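Local coordinates for protein aminoglycoside N(3)-acetyltransferase (Streptomyces griseus, PDB 7LAP) that probably transfers an acetyl group to the 3-amino group of aminoglycoside antibiotics, as a resistance enzyme of the antibiotic N-acetyltransferase family, at residues B[34-39]-B[66-71]; B[72-77]-B[144-149]. All coordinates share one frame; numbering follows the deposited sequence.

From the N terminus, the chain leaves helix 24-34 and runs through 34-39 into strand 41-46, then returns along helix 58-69. Contact 1 closes this first loop by setting 34-39 against the end of that helix. The chain turns directly into strand 74-78, where contact 2 opens; it closes 67 residues later, when strand 141-145 pairs antiparallel with 74-78. The two contacts therefore follow in series, neither enclosing nor crossing the other. Their centres lie 11 Å apart, and they touch: Leu66 CD2 is 3.7 Å from Leu75 CD1. Contact 1 ties helix 58-69 to the loop leading into strand 41-46; contact 2 joins strands 74-78 and 141-145 of the mixed sheet.

Contact 1: residues B[34-39]-B[66-71]; sequences LGLVPG and LDVVGP
Leu36 meets Val68 and Val69 beside a beta-alpha-beta crossover, at the C-terminal end of its helix; in this crossover helix 58-69 connects the neighbouring parallel strands 41-46 and 74-78 of the mixed sheet. The loop 34-39, which leads into the first of these strands, lies against that helix end. The CA-CB bond of Leu36 is directed toward 66-71, with CG anti to the backbone N (chi1 -153°), and its CB and CG touch the two valines. Its CB approaches Val68 CG1 at 3.8 Å, the two side chains crossing at about a right angle. Its CG reaches Val69 CG1 at 4.0 Å, on a more slanting course. Val68 CG1, anti to its own backbone N, also lies 3.4 Å from Leu36 O, so this one methyl rests on both the side chain and the carbonyl of the leucine. Val68 also packs on Arg28 and Leu31 of helix 24-34, while Val69 reaches Leu75 of strand 74-78; the two valines thus link the loop with helix 24-34 and strand 74-78.

Beyond Leu36 the contact is mainly with backbone. By CA positions the backbones are nearest at Pro38 and Val69, 4.0 Å apart. The proline has no N-H to offer the helix end, but its ring passes over Val68 O, with CG and CD both 3.8 Å from that oxygen. The helix stops at Gly70, which has positive phi and whose N still closes the last turn on Leu66 O. For Val69 O the loop supplies the donor: Gly39 N donates to it over 2.8 Å in a nearly straight bond, 174° at the hydrogen, and Pro38 CA adds a CA-H...O contact of 3.4 Å to that same Val69 O.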
ATOM      1  N   LEU B  34     -23.923 -13.970  -7.763  1.00 41.88           N
ATOM      2  CA  LEU B  34     -23.654 -13.262  -9.009  1.00 43.54           C
ATOM      3  C   LEU B  34     -23.392 -14.210 -10.176  1.00 48.48           C
ATOM      4  O   LEU B  34     -23.484 -13.795 -11.338  1.00 49.57           O
ATOM      5  CB  LEU B  34     -22.405 -12.397  -8.848  1.00 51.29           C
ATOM      6  CG  LEU B  34     -22.390 -10.906  -8.623  1.00 54.32           C
ATOM      7  CD1 LEU B  34     -20.967 -10.471  -8.938  1.00 47.68           C
ATOM      8  CD2 LEU B  34     -23.404 -10.215  -9.500  1.00 55.39           C
ATOM      9  N   GLY B  35     -22.961 -15.443  -9.895  1.00 40.01           N
ATOM     10  CA  GLY B  35     -22.674 -16.428 -10.943  1.00 38.99           C
ATOM     11  C   GLY B  35     -21.242 -16.924 -10.928  1.00 37.40           C
ATOM     12  O   GLY B  35     -20.860 -17.709 -11.802  1.00 42.16           O
ATOM     13  N   LEU B  36     -20.407 -16.505  -9.989  1.00 37.16           N
ATOM     14  CA  LEU B  36     -19.051 -17.033  -9.925  1.00 36.44           C
ATOM     15  C   LEU B  36     -19.096 -18.483  -9.429  1.00 40.57           C
ATOM     16  O   LEU B  36     -19.871 -18.804  -8.516  1.00 39.70           O
ATOM     17  CB  LEU B  36     -18.226 -16.131  -8.999  1.00 37.80           C
ATOM     18  CG  LEU B  36     -16.719 -16.020  -9.189  1.00 46.23           C
ATOM     19  CD1 LEU B  36     -16.303 -15.803 -10.657  1.00 42.15           C
ATOM     20  CD2 LEU B  36     -16.202 -14.872  -8.282  1.00 47.68           C
ATOM     21  N   VAL B  37     -18.293 -19.370 -10.037  1.00 39.67           N
ATOM     22  CA  VAL B  37     -18.415 -20.802  -9.748  1.00 41.17           C
ATOM     23  C   VAL B  37     -17.029 -21.417  -9.556  1.00 46.79           C
ATOM     24  O   VAL B  37     -16.003 -20.848  -9.972  1.00 42.74           O
ATOM     25  CB  VAL B  37     -19.179 -21.560 -10.869  1.00 43.56           C
ATOM     26  CG1 VAL B  37     -20.652 -21.139 -10.947  1.00 44.74           C
ATOM     27  CG2 VAL B  37     -18.427 -21.530 -12.242  1.00 41.50           C
ATOM     28  N   PRO B  38     -16.971 -22.617  -8.951  1.00 45.75           N
ATOM     29  CA  PRO B  38     -15.694 -23.310  -8.810  1.00 45.72           C
ATOM     30  C   PRO B  38     -14.993 -23.473 -10.151  1.00 49.95           C
ATOM     31  O   PRO B  38     -15.608 -23.803 -11.165  1.00 49.16           O
ATOM     32  CB  PRO B  38     -16.100 -24.665  -8.219  1.00 48.76           C
ATOM     33  CG  PRO B  38     -17.349 -24.351  -7.439  1.00 47.91           C
ATOM     34  CD  PRO B  38     -18.059 -23.322  -8.228  1.00 46.45           C
ATOM     35  N   GLY B  39     -13.691 -23.242 -10.151  1.00 44.62           N
ATOM     36  CA  GLY B  39     -12.922 -23.408 -11.351  1.00 46.19           C
ATOM     37  C   GLY B  39     -12.792 -22.164 -12.197  1.00 45.20           C
ATOM     38  O   GLY B  39     -11.996 -22.174 -13.135  1.00 45.23           O
ATOM     39  N   LEU B  66     -11.374 -16.762  -3.241  1.00 35.44           N
ATOM     40  CA  LEU B  66     -10.778 -18.094  -3.266  1.00 37.33           C
ATOM     41  C   LEU B  66     -11.761 -19.155  -2.804  1.00 40.61           C
ATOM     42  O   LEU B  66     -11.716 -20.294  -3.294  1.00 40.85           O
ATOM     43  CB  LEU B  66      -9.526 -18.126  -2.382  1.00 37.80           C
ATOM     44  CG  LEU B  66      -8.387 -17.236  -2.916  1.00 37.73           C
ATOM     45  CD1 LEU B  66      -7.242 -17.141  -1.909  1.00 38.83           C
ATOM     46  CD2 LEU B  66      -7.870 -17.750  -4.272  1.00 40.59           C
ATOM     47  N   ASP B  67     -12.612 -18.822  -1.829  1.00 38.04           N
ATOM     48  CA  ASP B  67     -13.639 -19.769  -1.407  1.00 43.62           C
ATOM     49  C   ASP B  67     -14.565 -20.125  -2.564  1.00 45.38           C
ATOM     50  O   ASP B  67     -14.977 -21.278  -2.694  1.00 44.17           O
ATOM     51  CB  ASP B  67     -14.463 -19.202  -0.254  1.00 39.59           C
ATOM     52  CG  ASP B  67     -13.655 -19.052   1.061  1.00 44.11           C
ATOM     53  OD1 ASP B  67     -12.575 -19.650   1.217  1.00 45.63           O
ATOM     54  OD2 ASP B  67     -14.100 -18.287   1.949  1.00 47.87           O
ATOM     55  N   VAL B  68     -14.936 -19.139  -3.393  1.00 40.52           N
ATOM     56  CA  VAL B  68     -15.898 -19.417  -4.452  1.00 39.39           C
ATOM     57  C   VAL B  68     -15.236 -20.199  -5.583  1.00 43.88           C
ATOM     58  O   VAL B  68     -15.749 -21.238  -6.015  1.00 46.13           O
ATOM     59  CB  VAL B  68     -16.556 -18.120  -4.980  1.00 44.90           C
ATOM     60  CG1 VAL B  68     -17.471 -18.460  -6.143  1.00 49.81           C
ATOM     61  CG2 VAL B  68     -17.395 -17.467  -3.908  1.00 42.06           C
ATOM     62  N   VAL B  69     -14.074 -19.739  -6.065  1.00 37.31           N
ATOM     63  CA  VAL B  69     -13.503 -20.406  -7.241  1.00 37.93           C
ATOM     64  C   VAL B  69     -12.758 -21.663  -6.837  1.00 40.92           C
ATOM     65  O   VAL B  69     -12.533 -22.534  -7.684  1.00 42.22           O
ATOM     66  CB  VAL B  69     -12.611 -19.469  -8.092  1.00 35.43           C
ATOM     67  CG1 VAL B  69     -13.391 -18.178  -8.440  1.00 34.45           C
ATOM     68  CG2 VAL B  69     -11.280 -19.091  -7.385  1.00 36.77           C
ATOM     69  N   GLY B  70     -12.403 -21.807  -5.562  1.00 40.58           N
ATOM     70  CA  GLY B  70     -11.825 -23.043  -5.080  1.00 43.09           C
ATOM     71  C   GLY B  70     -10.421 -23.269  -5.611  1.00 45.73           C
ATOM     72  O   GLY B  70      -9.895 -22.451  -6.371  1.00 44.74           O
ATOM     73  N   PRO B  71      -9.797 -24.404  -5.250  1.00 45.70           N
ATOM     74  CA  PRO B  71      -8.365 -24.592  -5.557  1.00 46.29           C
ATOM     75  C   PRO B  71      -8.039 -24.650  -7.045  1.00 47.84           C
ATOM     76  O   PRO B  71      -6.884 -24.420  -7.410  1.00 43.45           O
ATOM     77  CB  PRO B  71      -8.026 -25.942  -4.889  1.00 48.76           C
ATOM     78  CG  PRO B  71      -9.169 -26.225  -3.956  1.00 49.93           C
ATOM     79  CD  PRO B  71     -10.372 -25.593  -4.595  1.00 47.21           C
TER

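Contact 2: residues B[72-77]-B[144-149]; sequences TGTLLV and LGASAP
Thr74 OG1 accepts the backbone N-H of Ser147 at 2.8 Å, where two antiparallel strands of the mixed sheet, 74-78 and 141-145, begin to part. A water also bonds to OG1, at 2.7 Å, and reaches Ser147 OG and Thr72 O as well, joining three residues at the edge of the contact. With OG1 anti to the carbonyl carbon (chi1 -53°), the hydroxyl faces the type I turn from Gly145 to Ala148, which leads into helix 148-152. The methyl CG2, anti to the backbone N, lies near Leu144 O, at 3.5 Å, and Ala148 N, at 3.8 Å, so Thr74 meets the turn with both its polar and its apolar arm.

The pairing itself is short. Leu75 and Leu144 form a hydrogen-bonded pair with N-H...O bonds both ways, and their side chains share a face of the sheet, where both meet Leu66 and Leu125. Thr74 and Gly145 follow as a non-hydrogen-bonded pair with CA atoms only 4.1 Å apart. Here Gly145 CA lies 3.5 Å from Gly73 O in a CA-H...O contact. One further bond ties the turn to 72-77, from Ala146 N to Gly73 O at 3.0 Å, with the donor lying 39° out of the carbonyl plane.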
ATOM      1  N   THR B  72      -8.989 -25.004  -7.911  1.00 47.42           N
ATOM      2  CA  THR B  72      -8.706 -25.073  -9.343  1.00 44.73           C
ATOM      3  C   THR B  72      -8.943 -23.745 -10.059  1.00 42.88           C
ATOM      4  O   THR B  72      -8.633 -23.638 -11.249  1.00 44.36           O
ATOM      5  CB  THR B  72      -9.573 -26.150 -10.011  1.00 46.64           C
ATOM      6  OG1 THR B  72     -10.941 -25.750  -9.928  1.00 45.55           O
ATOM      7  CG2 THR B  72      -9.407 -27.511  -9.333  1.00 46.27           C
ATOM      8  N   GLY B  73      -9.487 -22.735  -9.375  1.00 40.47           N
ATOM      9  CA  GLY B  73      -9.708 -21.437  -9.982  1.00 42.31           C
ATOM     10  C   GLY B  73      -8.535 -20.489  -9.780  1.00 41.18           C
ATOM     11  O   GLY B  73      -7.544 -20.801  -9.127  1.00 40.40           O
ATOM     12  N   THR B  74      -8.678 -19.287 -10.339  1.00 38.47           N
ATOM     13  CA  THR B  74      -7.587 -18.328 -10.353  1.00 37.08           C
ATOM     14  C   THR B  74      -8.168 -16.927 -10.249  1.00 37.93           C
ATOM     15  O   THR B  74      -9.200 -16.647 -10.858  1.00 41.71           O
ATOM     16  CB  THR B  74      -6.758 -18.446 -11.639  1.00 38.56           C
ATOM     17  OG1 THR B  74      -6.350 -19.805 -11.818  1.00 42.30           O
ATOM     18  CG2 THR B  74      -5.484 -17.567 -11.571  1.00 36.51           C
ATOM     19  N   LEU B  75      -7.493 -16.051  -9.500  1.00 37.61           N
ATOM     20  CA  LEU B  75      -7.837 -14.633  -9.408  1.00 40.62           C
ATOM     21  C   LEU B  75      -6.782 -13.820 -10.138  1.00 39.57           C
ATOM     22  O   LEU B  75      -5.603 -14.149 -10.085  1.00 39.67           O
ATOM     23  CB  LEU B  75      -7.897 -14.142  -7.947  1.00 35.29           C
ATOM     24  CG  LEU B  75      -8.645 -15.011  -6.942  1.00 37.65           C
ATOM     25  CD1 LEU B  75      -8.641 -14.324  -5.566  1.00 38.32           C
ATOM     26  CD2 LEU B  75     -10.065 -15.268  -7.446  1.00 38.59           C
ATOM     27  N   LEU B  76      -7.182 -12.744 -10.789  1.00 37.35           N
ATOM     28  CA  LEU B  76      -6.307 -11.841 -11.506  1.00 35.46           C
ATOM     29  C   LEU B  76      -6.600 -10.378 -11.223  1.00 39.94           C
ATOM     30  O   LEU B  76      -7.732 -10.019 -11.075  1.00 38.72           O
ATOM     31  CB  LEU B  76      -6.537 -11.989 -12.989  1.00 45.27           C
ATOM     32  CG  LEU B  76      -5.647 -12.767 -13.910  1.00 58.94           C
ATOM     33  CD1 LEU B  76      -6.197 -14.166 -13.877  1.00 69.54           C
ATOM     34  CD2 LEU B  76      -5.714 -12.238 -15.315  1.00 52.28           C
ATOM     35  N   VAL B  77      -5.584  -9.535 -11.195  1.00 36.70           N
ATOM     36  CA  VAL B  77      -5.785  -8.101 -11.007  1.00 38.64           C
ATOM     37  C   VAL B  77      -4.846  -7.350 -11.933  1.00 41.07           C
ATOM     38  O   VAL B  77      -3.882  -7.905 -12.455  1.00 37.62           O
ATOM     39  CB  VAL B  77      -5.525  -7.626  -9.560  1.00 33.87           C
ATOM     40  CG1 VAL B  77      -6.553  -8.267  -8.557  1.00 34.75           C
ATOM     41  CG2 VAL B  77      -4.111  -7.951  -9.177  1.00 30.69           C
ATOM     42  N   LEU B 144      -3.269 -15.247  -8.751  1.00 39.73           N
ATOM     43  CA  LEU B 144      -3.185 -16.136  -7.598  1.00 41.67           C
ATOM     44  C   LEU B 144      -4.110 -17.309  -7.872  1.00 44.20           C
ATOM     45  O   LEU B 144      -5.313 -17.105  -8.082  1.00 39.72           O
ATOM     46  CB  LEU B 144      -3.598 -15.410  -6.291  1.00 37.18           C
ATOM     47  CG  LEU B 144      -3.530 -16.249  -5.014  1.00 38.20           C
ATOM     48  CD1 LEU B 144      -2.066 -16.650  -4.675  1.00 39.70           C
ATOM     49  CD2 LEU B 144      -4.181 -15.514  -3.820  1.00 37.69           C
ATOM     50  N   GLY B 145      -3.570 -18.531  -7.841  1.00 42.66           N
ATOM     51  CA  GLY B 145      -4.415 -19.682  -8.069  1.00 44.04           C
ATOM     52  C   GLY B 145      -3.834 -20.616  -9.127  1.00 43.45           C
ATOM     53  O   GLY B 145      -2.685 -20.474  -9.555  1.00 41.72           O
ATOM     54  N   ALA B 146      -4.668 -21.558  -9.579  1.00 46.51           N
ATOM     55  CA  ALA B 146      -4.171 -22.730 -10.298  1.00 48.07           C
ATOM     56  C   ALA B 146      -3.539 -22.358 -11.635  1.00 49.54           C
ATOM     57  O   ALA B 146      -2.571 -22.982 -12.059  1.00 50.03           O
ATOM     58  CB  ALA B 146      -5.321 -23.715 -10.500  1.00 50.94           C
ATOM     59  N   SER B 147      -4.078 -21.364 -12.337  1.00 51.18           N
ATOM     60  CA  SER B 147      -3.580 -21.022 -13.667  1.00 52.41           C
ATOM     61  C   SER B 147      -2.644 -19.820 -13.636  1.00 49.27           C
ATOM     62  O   SER B 147      -2.257 -19.311 -14.696  1.00 46.64           O
ATOM     63  CB  SER B 147      -4.751 -20.735 -14.594  1.00 52.38           C
ATOM     64  OG  SER B 147      -5.580 -21.872 -14.686  1.00 53.33           O
ATOM     65  N   ALA B 148      -2.270 -19.365 -12.444  1.00 44.19           N
ATOM     66  CA  ALA B 148      -1.546 -18.099 -12.336  1.00 41.17           C
ATOM     67  C   ALA B 148      -0.211 -18.096 -13.077  1.00 46.78           C
ATOM     68  O   ALA B 148       0.075 -17.087 -13.742  1.00 44.44           O
ATOM     69  CB  ALA B 148      -1.375 -17.729 -10.860  1.00 39.59           C
ATOM     70  N   PRO B 149       0.626 -19.159 -13.053  1.00 51.21           N
ATOM     71  CA  PRO B 149       1.904 -19.072 -13.793  1.00 50.69           C
ATOM     72  C   PRO B 149       1.740 -18.948 -15.304  1.00 50.28           C
ATOM     73  O   PRO B 149       2.400 -18.107 -15.916  1.00 48.75           O
ATOM     74  CB  PRO B 149       2.638 -20.375 -13.399  1.00 53.28           C
ATOM     75  CG  PRO B 149       1.977 -20.794 -12.070  1.00 52.58           C
ATOM     76  CD  PRO B 149       0.527 -20.411 -12.279  1.00 49.86           C
TER
HETATM   77  O   HOH W   1      -7.900 -21.632 -13.091  1.00 43.92           O